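Local coordinates for protein endo-beta-1,2-glucanase (Talaromyces funiculosus, PDB 6IMV) that hydrolyses internal linkages of beta-1,2-glucan as an endo-acting fungal glycoside hydrolase and is captured here with the disaccharide sophorose, at residues A98-F103 and A442-V447; M88-A93 and R102-N107; L128-T133 and L151-D156; G138-W143 and A207-Q212. All coordinates share one frame; numbering follows the deposited sequence.

Overall arrangement
The four contacts form two clusters. Contacts 1 and 2 share R102 and F103 on helix 98-104, and their centres lie about 7 Å apart; helix 80-94 of contact 2 also reaches contact 1 through H92. Contacts 3 and 4, with centres about 14 Å apart, interlock along the chain: F130 of contact 3 packs on P142 of contact 4 (CZ to CD 3.5 Å), and T154 N probably bonds to W143 O. Contacts 1 and 4 lie on opposite sides of the chain's centre, about 30 Å apart between their centres. Contact 4 includes W143, which binds glucose in the pocket, while contact 3 carries an N-linked glycan.

Contact 1: A98-F103 and A442-V447; sequences ADAARF and AILGGV
L444, in the Schellman turn that ends helix 433-443, lays its isobutyl group against D99 and A100 near the start of helix 98-104. Its CD2 methyl does most of the touching, 3.4 Å from D99 CB and 3.7 Å from the backbone N of A100, while the second methyl, CD1, stands 4.3 Å from A100 CB. With CG anti to the carbonyl carbon (chi1 -65°) and an extended chi2, L444 sends these branches across to the other helix. The turn behind it is set by G445, whose positive phi of 89° ends the helical course and whose N bonds back to A442 O at 3.0 Å. I443, at the end of helix 433-443, lends only a distant touch: its CG2 stays 4.4 Å from D99 OD2, and the closer packing on the aspartate is that of L444 CD2 on CB. A100 N is already hydrogen-bonded to S97 OG, and the L444 methyl lies beside this polar group without bonding to it. L444 also rests on L89 and H92 of helix 80-94, whereas I443 leans on I34 of helix 30-41 and V390 of helix 387-392.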
loop_
_atom_site.group_PDB
_atom_site.type_symbol
_atom_site.label_atom_id
_atom_site.label_comp_id
_atom_site.label_asym_id
_atom_site.label_seq_id
_atom_site.Cartn_x
_atom_site.Cartn_y
_atom_site.Cartn_z
ATOM N N ALA A 98 -2.064 -2.164 20.394
ATOM C CA ALA A 98 -1.227 -3.219 20.956
ATOM C C ALA A 98 -0.561 -4.006 19.821
ATOM O O ALA A 98 0.582 -4.423 19.957
ATOM C CB ALA A 98 -2.048 -4.124 21.837
ATOM N N ASP A 99 -1.300 -4.214 18.724
ATOM C CA ASP A 99 -0.778 -4.895 17.533
ATOM C C ASP A 99 0.355 -4.067 16.899
ATOM O O ASP A 99 1.364 -4.620 16.508
ATOM C CB ASP A 99 -1.896 -5.211 16.528
ATOM C CG ASP A 99 -2.608 -6.539 16.787
ATOM O OD1 ASP A 99 -2.244 -7.237 17.770
ATOM O OD2 ASP A 99 -3.520 -6.881 15.996
ATOM N N ALA A 100 0.170 -2.748 16.771
ATOM C CA ALA A 100 1.219 -1.880 16.235
ATOM C C ALA A 100 2.459 -1.914 17.144
ATOM O O ALA A 100 3.579 -1.808 16.661
ATOM C CB ALA A 100 0.712 -0.472 16.052
ATOM N N ALA A 101 2.249 -2.064 18.459
ATOM C CA ALA A 101 3.336 -2.133 19.447
ATOM C C ALA A 101 4.080 -3.471 19.331
ATOM O O ALA A 101 5.293 -3.524 19.508
ATOM C CB ALA A 101 2.785 -1.935 20.845
ATOM N N ARG A 102 3.349 -4.550 19.038
ATOM C CA ARG A 102 3.958 -5.867 18.785
ATOM C C ARG A 102 4.938 -5.776 17.605
ATOM O O ARG A 102 5.973 -6.419 17.627
ATOM C CB ARG A 102 2.875 -6.914 18.525
ATOM C CG ARG A 102 3.401 -8.303 18.196
ATOM C CD ARG A 102 3.945 -9.014 19.410
ATOM N NE ARG A 102 4.164 -10.420 19.096
ATOM C CZ ARG A 102 4.906 -11.242 19.822
ATOM N NH1 ARG A 102 5.417 -10.842 20.974
ATOM N NH2 ARG A 102 5.143 -12.462 19.380
ATOM N N PHE A 103 4.587 -4.967 16.597
ATOM C CA PHE A 103 5.451 -4.655 15.448
ATOM C C PHE A 103 6.610 -3.749 15.873
ATOM O O PHE A 103 7.773 -4.094 15.645
ATOM C CB PHE A 103 4.620 -4.014 14.330
ATOM C CG PHE A 103 5.389 -3.596 13.100
ATOM C CD1 PHE A 103 6.071 -2.389 13.063
ATOM C CD2 PHE A 103 5.397 -4.386 11.958
ATOM C CE1 PHE A 103 6.758 -1.992 11.925
ATOM C CE2 PHE A 103 6.088 -3.990 10.822
ATOM C CZ PHE A 103 6.759 -2.791 10.805
ATOM N N ALA A 442 -3.058 -3.974 6.699
ATOM C CA ALA A 442 -4.334 -4.694 6.590
ATOM C C ALA A 442 -4.669 -5.422 7.910
ATOM O O ALA A 442 -5.810 -5.416 8.349
ATOM C CB ALA A 442 -4.298 -5.630 5.412
ATOM N N ILE A 443 -3.669 -6.050 8.534
ATOM C CA ILE A 443 -3.838 -6.727 9.832
ATOM C C ILE A 443 -4.338 -5.722 10.885
ATOM O O ILE A 443 -5.150 -6.079 11.714
ATOM C CB ILE A 443 -2.529 -7.419 10.264
ATOM C CG1 ILE A 443 -2.276 -8.692 9.453
ATOM C CG2 ILE A 443 -2.502 -7.680 11.766
ATOM C CD1 ILE A 443 -0.861 -9.230 9.556
ATOM N N LEU A 444 -3.874 -4.466 10.817
ATOM C CA LEU A 444 -4.249 -3.400 11.783
ATOM C C LEU A 444 -5.599 -2.756 11.425
ATOM O O LEU A 444 -6.057 -1.862 12.132
ATOM C CB LEU A 444 -3.142 -2.340 11.804
ATOM C CG LEU A 444 -1.798 -2.822 12.343
ATOM C CD1 LEU A 444 -0.742 -1.746 12.181
ATOM C CD2 LEU A 444 -1.921 -3.234 13.806
ATOM N N GLY A 445 -6.213 -3.197 10.322
ATOM C CA GLY A 445 -7.556 -2.807 9.930
ATOM C C GLY A 445 -7.582 -1.557 9.058
ATOM O O GLY A 445 -8.625 -0.925 8.937
ATOM N N GLY A 446 -6.448 -1.191 8.445
ATOM C CA GLY A 446 -6.343 0.064 7.704
ATOM C C GLY A 446 -6.440 1.259 8.637
ATOM O O GLY A 446 -6.447 1.082 9.875
ATOM N N VAL A 447 -6.513 2.464 8.058
ATOM C CA VAL A 447 -6.675 3.705 8.841
ATOM C C VAL A 447 -8.027 4.361 8.525
ATOM O O VAL A 447 -8.265 5.509 8.921
ATOM C CB VAL A 447 -5.514 4.694 8.621
ATOM C CG1 VAL A 447 -4.191 4.130 9.120
ATOM C CG2 VAL A 447 -5.402 5.148 7.171
#

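Contact 2: M88-A93 and R102-N107; sequences MLYAHA and RFLSPN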
loop_
_atom_site.group_PDB
_atom_site.type_symbol
_atom_site.label_atom_id
_atom_site.label_comp_id
_atom_site.label_asym_id
_atom_site.label_seq_id
_atom_site.Cartn_x
_atom_site.Cartn_y
_atom_site.Cartn_z
ATOM N N MET A 88 0.892 5.203 8.109
ATOM C CA MET A 88 -0.293 4.465 8.562
ATOM C C MET A 88 0.063 3.611 9.788
ATOM O O MET A 88 -0.694 3.568 10.761
ATOM C CB MET A 88 -0.859 3.573 7.447
ATOM C CG MET A 88 -1.700 4.328 6.449
ATOM S SD MET A 88 -2.528 3.244 5.251
ATOM C CE MET A 88 -1.202 2.973 4.088
ATOM N N LEU A 89 1.215 2.931 9.739
ATOM C CA LEU A 89 1.695 2.119 10.866
ATOM C C LEU A 89 1.850 3.021 12.098
ATOM O O LEU A 89 1.422 2.654 13.195
ATOM C CB LEU A 89 3.018 1.462 10.471
ATOM C CG LEU A 89 3.675 0.490 11.449
ATOM C CD1 LEU A 89 4.519 1.211 12.478
ATOM C CD2 LEU A 89 2.687 -0.434 12.129
ATOM N N TYR A 90 2.468 4.194 11.901
ATOM C CA TYR A 90 2.729 5.135 12.987
ATOM C C TYR A 90 1.426 5.710 13.561
ATOM O O TYR A 90 1.387 6.043 14.745
ATOM C CB TYR A 90 3.672 6.254 12.541
ATOM C CG TYR A 90 5.084 5.832 12.229
ATOM C CD1 TYR A 90 5.636 4.659 12.718
ATOM C CD2 TYR A 90 5.881 6.633 11.432
ATOM C CE1 TYR A 90 6.934 4.292 12.403
ATOM C CE2 TYR A 90 7.182 6.285 11.115
ATOM C CZ TYR A 90 7.718 5.113 11.609
ATOM O OH TYR A 90 8.993 4.780 11.280
ATOM N N ALA A 91 0.381 5.833 12.735
ATOM C CA ALA A 91 -0.918 6.308 13.201
ATOM C C ALA A 91 -1.469 5.331 14.248
ATOM O O ALA A 91 -1.911 5.757 15.318
ATOM C CB ALA A 91 -1.864 6.505 12.043
ATOM N N HIS A 92 -1.376 4.023 13.967
ATOM C CA HIS A 92 -1.828 3.001 14.913
ATOM C C HIS A 92 -0.937 2.997 16.163
ATOM O O HIS A 92 -1.441 2.890 17.287
ATOM C CB HIS A 92 -1.884 1.624 14.241
ATOM C CG HIS A 92 -2.969 1.506 13.224
ATOM N ND1 HIS A 92 -4.310 1.504 13.570
ATOM C CD2 HIS A 92 -2.926 1.395 11.878
ATOM C CE1 HIS A 92 -5.041 1.386 12.479
ATOM N NE2 HIS A 92 -4.215 1.322 11.427
ATOM N N ALA A 93 0.383 3.093 15.956
ATOM C CA ALA A 93 1.360 3.037 17.035
ATOM C C ALA A 93 1.122 4.184 18.027
ATOM O O ALA A 93 1.073 3.954 19.245
ATOM C CB ALA A 93 2.762 3.074 16.487
ATOM N N ARG A 102 3.349 -4.550 19.038
ATOM C CA ARG A 102 3.958 -5.867 18.785
ATOM C C ARG A 102 4.938 -5.776 17.605
ATOM O O ARG A 102 5.973 -6.419 17.627
ATOM C CB ARG A 102 2.875 -6.914 18.525
ATOM C CG ARG A 102 3.401 -8.303 18.196
ATOM C CD ARG A 102 3.945 -9.014 19.410
ATOM N NE ARG A 102 4.164 -10.420 19.096
ATOM C CZ ARG A 102 4.906 -11.242 19.822
ATOM N NH1 ARG A 102 5.417 -10.842 20.974
ATOM N NH2 ARG A 102 5.143 -12.462 19.380
ATOM N N PHE A 103 4.587 -4.967 16.597
ATOM C CA PHE A 103 5.451 -4.655 15.448
ATOM C C PHE A 103 6.610 -3.749 15.873
ATOM O O PHE A 103 7.773 -4.094 15.645
ATOM C CB PHE A 103 4.620 -4.014 14.330
ATOM C CG PHE A 103 5.389 -3.596 13.100
ATOM C CD1 PHE A 103 6.071 -2.389 13.063
ATOM C CD2 PHE A 103 5.397 -4.386 11.958
ATOM C CE1 PHE A 103 6.758 -1.992 11.925
ATOM C CE2 PHE A 103 6.088 -3.990 10.822
ATOM C CZ PHE A 103 6.759 -2.791 10.805
ATOM N N LEU A 104 6.293 -2.584 16.458
ATOM C CA LEU A 104 7.286 -1.503 16.662
ATOM C C LEU A 104 8.191 -1.791 17.863
ATOM O O LEU A 104 9.361 -1.424 17.846
ATOM C CB LEU A 104 6.576 -0.164 16.896
ATOM C CG LEU A 104 6.686 0.896 15.803
ATOM C CD1 LEU A 104 6.358 2.271 16.371
ATOM C CD2 LEU A 104 8.064 0.919 15.159
ATOM N N SER A 105 7.622 -2.363 18.931
ATOM C CA SER A 105 8.279 -2.362 20.243
ATOM C C SER A 105 7.773 -3.526 21.091
ATOM O O SER A 105 7.213 -3.309 22.170
ATOM C CB SER A 105 8.041 -1.034 20.916
ATOM O OG SER A 105 8.987 -0.843 21.950
ATOM N N PRO A 106 7.936 -4.790 20.622
ATOM C CA PRO A 106 7.266 -5.940 21.239
ATOM C C PRO A 106 7.650 -6.179 22.709
ATOM O O PRO A 106 6.808 -6.595 23.513
ATOM C CB PRO A 106 7.701 -7.131 20.368
ATOM C CG PRO A 106 8.985 -6.654 19.698
ATOM C CD PRO A 106 8.772 -5.176 19.472
ATOM N N ASN A 107 8.916 -5.926 23.042
ATOM C CA ASN A 107 9.444 -6.218 24.374
ATOM C C ASN A 107 9.200 -5.031 25.311
ATOM O O ASN A 107 9.364 -5.182 26.519
ATOM C CB ASN A 107 10.923 -6.592 24.322
ATOM C CG ASN A 107 11.163 -7.898 23.597
ATOM O OD1 ASN A 107 10.350 -8.821 23.649
ATOM N ND2 ASN A 107 12.283 -7.987 22.908
#
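L89 and L104 meet through their branched ends, and L89 also packs on the ring of F103. With chi1 at -176°, L89 points its CG away from its own backbone N and carries both methyls to the phenyl group: CD1 lies 3.9 Å from F103 CE1, while CD2 sits above one face, offset toward the rim. The same CD1 is 4.0 Å from L104 CG, so one methyl fills the angle between two consecutive side chains of helix 98-104. One turn further along helix 80-94, A93 CB meets L104 CD1 at 3.7 Å, and the small methyl lets the leucine come close to the helix. L104 CD1 also approaches Y90 CD1 obliquely at 4.4 Å. Behind this apolar layer, the Y90 hydroxyl is hydrogen-bonded to H45 NE2 and Q86 NE2, which fixes the direction of the tyrosine, and L104 in turn touches H45. Helices 80-94 and 98-104 follow each other in the chain after a short connection; helix 112-133 packs on Y90 and A93 through A116, and V440 of helix 433-443 and E41 of helix 30-41 also touch F103.

Contact 3: L128-T133 and L151-D156; sequences LRFNET and LTPTWD. With NAG (2-acetamido-2-deoxy-beta-D-glucopyranose), chain F.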
loop_
_atom_site.group_PDB
_atom_site.type_symbol
_atom_site.label_atom_id
_atom_site.label_comp_id
_atom_site.label_asym_id
_atom_site.label_seq_id
_atom_site.Cartn_x
_atom_site.Cartn_y
_atom_site.Cartn_z
ATOM N N LEU A 128 10.152 19.388 5.167
ATOM C CA LEU A 128 10.145 20.850 5.111
ATOM C C LEU A 128 11.442 21.379 4.468
ATOM O O LEU A 128 11.384 22.349 3.711
ATOM C CB LEU A 128 9.935 21.421 6.521
ATOM C CG LEU A 128 8.559 21.182 7.154
ATOM C CD1 LEU A 128 8.387 21.995 8.427
ATOM C CD2 LEU A 128 7.414 21.494 6.203
ATOM N N ARG A 129 12.588 20.744 4.743
ATOM C CA ARG A 129 13.867 21.076 4.085
ATOM C C ARG A 129 13.758 20.806 2.576
ATOM O O ARG A 129 14.273 21.570 1.756
ATOM C CB ARG A 129 15.035 20.276 4.677
ATOM C CG ARG A 129 15.417 20.653 6.103
ATOM C CD ARG A 129 16.780 20.092 6.510
ATOM N NE ARG A 129 16.921 18.646 6.319
ATOM C CZ ARG A 129 16.492 17.712 7.171
ATOM N NH1 ARG A 129 15.874 18.060 8.292
ATOM N NH2 ARG A 129 16.700 16.430 6.909
ATOM N N PHE A 130 13.083 19.712 2.210
ATOM C CA PHE A 130 12.873 19.369 0.805
ATOM C C PHE A 130 12.020 20.440 0.114
ATOM O O PHE A 130 12.310 20.843 -1.013
ATOM C CB PHE A 130 12.200 18.002 0.656
ATOM C CG PHE A 130 11.965 17.619 -0.783
ATOM C CD1 PHE A 130 13.011 17.176 -1.574
ATOM C CD2 PHE A 130 10.704 17.735 -1.352
ATOM C CE1 PHE A 130 12.798 16.842 -2.906
ATOM C CE2 PHE A 130 10.492 17.401 -2.683
ATOM C CZ PHE A 130 11.539 16.950 -3.455
ATOM N N ASN A 131 10.938 20.857 0.776
ATOM C CA ASN A 131 10.043 21.868 0.237
ATOM C C ASN A 131 10.801 23.183 -0.009
ATOM O O ASN A 131 10.598 23.849 -1.022
ATOM C CB ASN A 131 8.847 22.089 1.160
ATOM C CG ASN A 131 7.941 23.203 0.695
ATOM O OD1 ASN A 131 7.448 23.182 -0.433
ATOM N ND2 ASN A 131 7.721 24.164 1.572
ATOM N N GLU A 132 11.662 23.548 0.941
ATOM C CA GLU A 132 12.462 24.766 0.893
ATOM C C GLU A 132 13.406 24.751 -0.312
ATOM O O GLU A 132 13.519 25.739 -1.000
ATOM C CB GLU A 132 13.275 24.895 2.177
ATOM C CG GLU A 132 13.966 26.228 2.314
ATOM C CD GLU A 132 14.632 26.389 3.667
ATOM O OE1 GLU A 132 14.839 27.551 4.080
ATOM O OE2 GLU A 132 14.939 25.345 4.308
ATOM N N THR A 133 14.095 23.627 -0.529
ATOM C CA THR A 133 15.077 23.481 -1.607
ATOM C C THR A 133 14.369 23.278 -2.957
ATOM O O THR A 133 14.858 23.756 -3.986
ATOM C CB THR A 133 16.037 22.318 -1.324
ATOM O OG1 THR A 133 16.646 22.565 -0.059
ATOM C CG2 THR A 133 17.104 22.149 -2.383
ATOM N N LEU A 151 16.735 15.120 1.310
ATOM C CA LEU A 151 16.143 14.499 0.136
ATOM C C LEU A 151 16.579 15.232 -1.137
ATOM O O LEU A 151 16.675 16.466 -1.168
ATOM C CB LEU A 151 14.617 14.544 0.232
ATOM C CG LEU A 151 13.972 13.711 1.338
ATOM C CD1 LEU A 151 12.460 13.768 1.236
ATOM C CD2 LEU A 151 14.471 12.281 1.318
ATOM N N THR A 152 16.789 14.432 -2.182
ATOM C CA THR A 152 16.842 14.877 -3.564
ATOM C C THR A 152 15.873 14.021 -4.375
ATOM O O THR A 152 15.641 12.860 -4.044
ATOM C CB THR A 152 18.266 14.778 -4.131
ATOM O OG1 THR A 152 18.696 13.422 -4.046
ATOM C CG2 THR A 152 19.245 15.666 -3.393
ATOM N N PRO A 153 15.294 14.545 -5.473
ATOM C CA PRO A 153 14.591 13.681 -6.415
ATOM C C PRO A 153 15.579 12.632 -6.950
ATOM O O PRO A 153 16.770 12.921 -7.075
ATOM C CB PRO A 153 14.120 14.636 -7.524
ATOM C CG PRO A 153 14.199 16.027 -6.906
ATOM C CD PRO A 153 15.318 15.960 -5.887
ATOM N N THR A 154 15.095 11.425 -7.253
ATOM C CA THR A 154 15.907 10.508 -8.048
ATOM C C THR A 154 16.089 11.160 -9.423
ATOM O O THR A 154 15.323 12.052 -9.783
ATOM C CB THR A 154 15.287 9.115 -8.156
ATOM O OG1 THR A 154 14.088 9.201 -8.923
ATOM C CG2 THR A 154 15.002 8.492 -6.812
ATOM N N TRP A 155 17.116 10.735 -10.161
ATOM C CA TRP A 155 17.459 11.328 -11.453
ATOM C C TRP A 155 16.224 11.428 -12.344
ATOM O O TRP A 155 15.904 12.501 -12.849
ATOM C CB TRP A 155 18.543 10.525 -12.164
ATOM C CG TRP A 155 18.731 10.961 -13.584
ATOM C CD1 TRP A 155 18.368 10.283 -14.712
ATOM C CD2 TRP A 155 19.297 12.206 -14.024
ATOM N NE1 TRP A 155 18.694 11.011 -15.825
ATOM C CE2 TRP A 155 19.267 12.194 -15.434
ATOM C CE3 TRP A 155 19.820 13.324 -13.365
ATOM C CZ2 TRP A 155 19.755 13.257 -16.192
ATOM C CZ3 TRP A 155 20.301 14.376 -14.117
ATOM C CH2 TRP A 155 20.273 14.337 -15.513
ATOM N N ASP A 156 15.540 10.293 -12.510
ATOM C CA ASP A 156 14.386 10.173 -13.394
ATOM C C ASP A 156 13.237 11.090 -12.953
ATOM O O ASP A 156 12.346 11.355 -13.743
ATOM C CB ASP A 156 13.866 8.731 -13.454
ATOM C CG ASP A 156 14.393 7.916 -14.619
ATOM O OD1 ASP A 156 15.030 8.502 -15.514
ATOM O OD2 ASP A 156 14.179 6.688 -14.610
HETATM C C1 NAG F . 6.893 25.287 1.264
HETATM C C2 NAG F . 6.223 25.829 2.505
HETATM C C3 NAG F . 5.423 27.072 2.145
HETATM C C4 NAG F . 6.295 28.098 1.437
HETATM C C5 NAG F . 6.964 27.413 0.263
HETATM C C6 NAG F . 7.874 28.331 -0.549
HETATM C C7 NAG F . 5.342 24.416 4.298
HETATM C C8 NAG F . 4.343 23.345 4.617
HETATM N N2 NAG F . 5.360 24.810 3.042
HETATM O O3 NAG F . 4.867 27.608 3.333
HETATM O O4 NAG F . 5.494 29.189 0.958
HETATM O O5 NAG F . 7.723 26.325 0.776
HETATM O O6 NAG F . 9.174 28.275 0.048
HETATM O O7 NAG F . 6.057 24.888 5.154
#
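NH2 of R129 bonds to the carbonyl O of Q149 and, weakly, to T126 OG1, while NE of the same guanidinium forms a salt bridge with D150 OD1; helix 112-133 is thereby tied to the residues just ahead of L151, which packs on F130. The F130 ring, carried toward that chain with CG anti to the backbone N (chi1 180°), meets the L151 side chain at about a right angle. Its CD1 comes to 3.6 Å from L151 CB, approaching obliquely, and L151 O lies in the ring plane at its edge. Further round the rim, CE1 is 4.0 Å from P153 CD, again near the plane. P153 belongs to strand 152-153, which pairs antiparallel with strand 144-145 in the large sheet, so F130 joins the last turns of a long helix to the margin of that sheet. Y134 and F137 also meet the ring. Replacing F130 by alanine is likely to open a gap beside L151 CB and P153 CD and to leave Y134 and F137 without the ring they both meet. The next residue, N131, turns away from the strand and carries a glycan: its ND2 is bonded covalently to NAG C1 at 1.4 Å, within the Asn-Glu-Thr sequon of N-glycosylation. L128 CD2 lies 3.8 Å from NAG O7, alongside the acetamido group.

Contact 4: G138-W143 and A207-Q212; sequences GGFLPW and AHIFYQ. With BGC (beta-D-glucopyranose), chain D.
F140 and F210 form a T-shaped pair, their planes at 85° and their centroids 5.1 Å apart. F210 supplies the edge: its CE2 sits 3.7 Å above the F140 ring, over the centre of that face. I209 comes at the F140 rim instead, with CD1 near the ring plane and 4.1 Å from F140 CD2. The same methyl lies 3.7 Å from G138 CA, where any side chain would collide with it. With CG anti to the carbonyl carbon (chi1 -62°), F140 turns toward helix 186-210, touching T202 and A206 there and L170 of helix 163-182. A serine in place of F140 would probably leave the F210 edge without its facing ring and open a gap beside I209 CD1. The loop continues to W143, whose NE1 donates an almost straight hydrogen bond (176°) to glucose O4 at 3.0 Å, while CZ2 lies 3.4 Å from O3. The aromatic packing fastens a loop to the end of a helix, and that loop carries W143 to a bound glucose, which D165 OD1 also hydrogen-bonds.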
loop_
_atom_site.group_PDB
_atom_site.type_symbol
_atom_site.label_atom_id
_atom_site.label_comp_id
_atom_site.label_asym_id
_atom_site.label_seq_id
_atom_site.Cartn_x
_atom_site.Cartn_y
_atom_site.Cartn_z
ATOM N N GLY A 138 5.449 21.957 -4.771
ATOM C CA GLY A 138 4.238 22.459 -4.095
ATOM C C GLY A 138 3.859 21.649 -2.860
ATOM O O GLY A 138 2.689 21.575 -2.530
ATOM N N GLY A 139 4.852 21.041 -2.194
ATOM C CA GLY A 139 4.664 20.312 -0.936
ATOM C C GLY A 139 4.411 18.819 -1.124
ATOM O O GLY A 139 4.252 18.085 -0.141
ATOM N N PHE A 140 4.391 18.371 -2.382
ATOM C CA PHE A 140 4.280 16.976 -2.757
ATOM C C PHE A 140 5.684 16.387 -2.900
ATOM O O PHE A 140 6.670 17.132 -2.957
ATOM C CB PHE A 140 3.509 16.849 -4.074
ATOM C CG PHE A 140 2.093 17.358 -4.006
ATOM C CD1 PHE A 140 1.091 16.583 -3.444
ATOM C CD2 PHE A 140 1.758 18.611 -4.496
ATOM C CE1 PHE A 140 -0.215 17.040 -3.390
ATOM C CE2 PHE A 140 0.452 19.068 -4.438
ATOM C CZ PHE A 140 -0.534 18.282 -3.886
ATOM N N LEU A 141 5.759 15.055 -2.964
ATOM C CA LEU A 141 7.036 14.357 -3.069
ATOM C C LEU A 141 7.110 13.595 -4.389
ATOM O O LEU A 141 6.203 12.837 -4.734
ATOM C CB LEU A 141 7.193 13.377 -1.904
ATOM C CG LEU A 141 7.191 13.978 -0.500
ATOM C CD1 LEU A 141 7.301 12.872 0.537
ATOM C CD2 LEU A 141 8.310 14.994 -0.327
ATOM N N PRO A 142 8.236 13.714 -5.124
ATOM C CA PRO A 142 8.534 12.832 -6.246
ATOM C C PRO A 142 9.087 11.520 -5.674
ATOM O O PRO A 142 9.141 11.377 -4.471
ATOM C CB PRO A 142 9.628 13.612 -6.977
ATOM C CG PRO A 142 10.413 14.227 -5.849
ATOM C CD PRO A 142 9.360 14.615 -4.829
ATOM N N TRP A 143 9.509 10.596 -6.531
ATOM C CA TRP A 143 10.454 9.558 -6.098
ATOM C C TRP A 143 11.754 10.259 -5.688
ATOM O O TRP A 143 12.212 11.162 -6.387
ATOM C CB TRP A 143 10.692 8.522 -7.198
ATOM C CG TRP A 143 9.547 7.583 -7.399
ATOM C CD1 TRP A 143 8.339 7.869 -7.963
ATOM C CD2 TRP A 143 9.503 6.187 -7.048
ATOM N NE1 TRP A 143 7.550 6.751 -7.988
ATOM C CE2 TRP A 143 8.234 5.707 -7.428
ATOM C CE3 TRP A 143 10.409 5.300 -6.455
ATOM C CZ2 TRP A 143 7.845 4.385 -7.219
ATOM C CZ3 TRP A 143 10.026 3.991 -6.251
ATOM C CH2 TRP A 143 8.759 3.543 -6.630
ATOM N N ALA A 207 -4.724 21.559 -7.143
ATOM C CA ALA A 207 -5.416 21.805 -8.406
ATOM C C ALA A 207 -4.446 22.419 -9.438
ATOM O O ALA A 207 -4.405 22.001 -10.603
ATOM C CB ALA A 207 -6.626 22.684 -8.163
ATOM N N HIS A 208 -3.662 23.417 -9.012
ATOM C CA HIS A 208 -2.733 24.125 -9.911
ATOM C C HIS A 208 -1.716 23.137 -10.500
ATOM O O HIS A 208 -1.366 23.233 -11.666
ATOM C CB HIS A 208 -2.050 25.298 -9.186
ATOM C CG HIS A 208 -1.258 26.180 -10.096
ATOM N ND1 HIS A 208 -1.852 26.943 -11.087
ATOM C CD2 HIS A 208 0.070 26.405 -10.188
ATOM C CE1 HIS A 208 -0.917 27.599 -11.751
ATOM N NE2 HIS A 208 0.268 27.293 -11.210
ATOM N N ILE A 209 -1.270 22.170 -9.694
ATOM C CA ILE A 209 -0.246 21.239 -10.128
ATOM C C ILE A 209 -0.873 20.066 -10.904
ATOM O O ILE A 209 -0.294 19.634 -11.887
ATOM C CB ILE A 209 0.633 20.797 -8.933
ATOM C CG1 ILE A 209 1.466 21.974 -8.411
ATOM C CG2 ILE A 209 1.516 19.608 -9.281
ATOM C CD1 ILE A 209 2.256 21.697 -7.150
ATOM N N PHE A 210 -2.033 19.545 -10.483
ATOM C CA PHE A 210 -2.501 18.235 -11.020
ATOM C C PHE A 210 -3.807 18.306 -11.823
ATOM O O PHE A 210 -4.116 17.346 -12.530
ATOM C CB PHE A 210 -2.680 17.212 -9.896
ATOM C CG PHE A 210 -1.393 16.742 -9.274
ATOM C CD1 PHE A 210 -0.646 15.738 -9.870
ATOM C CD2 PHE A 210 -0.945 17.284 -8.079
ATOM C CE1 PHE A 210 0.534 15.297 -9.289
ATOM C CE2 PHE A 210 0.229 16.836 -7.493
ATOM C CZ PHE A 210 0.965 15.844 -8.098
ATOM N N TYR A 211 -4.598 19.376 -11.702
ATOM C CA TYR A 211 -5.908 19.394 -12.372
ATOM C C TYR A 211 -5.806 20.133 -13.711
ATOM O O TYR A 211 -5.634 21.338 -13.731
ATOM C CB TYR A 211 -6.996 19.995 -11.471
ATOM C CG TYR A 211 -8.375 19.900 -12.070
ATOM C CD1 TYR A 211 -8.861 18.681 -12.511
ATOM C CD2 TYR A 211 -9.181 21.016 -12.244
ATOM C CE1 TYR A 211 -10.108 18.559 -13.100
ATOM C CE2 TYR A 211 -10.437 20.912 -12.827
ATOM C CZ TYR A 211 -10.901 19.677 -13.258
ATOM O OH TYR A 211 -12.122 19.517 -13.846
ATOM N N GLN A 212 -5.934 19.394 -14.819
ATOM C CA GLN A 212 -5.819 19.944 -16.178
ATOM C C GLN A 212 -7.134 20.607 -16.608
ATOM O O GLN A 212 -7.123 21.533 -17.401
ATOM C CB GLN A 212 -5.482 18.847 -17.186
ATOM C CG GLN A 212 -5.122 19.361 -18.570
ATOM C CD GLN A 212 -4.850 18.214 -19.507
ATOM O OE1 GLN A 212 -5.770 17.623 -20.074
ATOM N NE2 GLN A 212 -3.578 17.874 -19.657
HETATM C C2 BGC D . 2.960 3.518 -9.399
HETATM C C3 BGC D . 3.588 4.717 -8.696
HETATM C C4 BGC D . 4.303 5.602 -9.710
HETATM C C5 BGC D . 3.302 6.003 -10.793
HETATM C C6 BGC D . 3.858 6.866 -11.904
HETATM C C1 BGC D . 2.064 3.996 -10.528
HETATM O O2 BGC D . 2.133 2.798 -8.495
HETATM O O3 BGC D . 4.520 4.305 -7.702
HETATM O O4 BGC D . 4.799 6.759 -9.056
HETATM O O5 BGC D . 2.772 4.841 -11.417
HETATM O O6 BGC D . 4.913 6.177 -12.536
#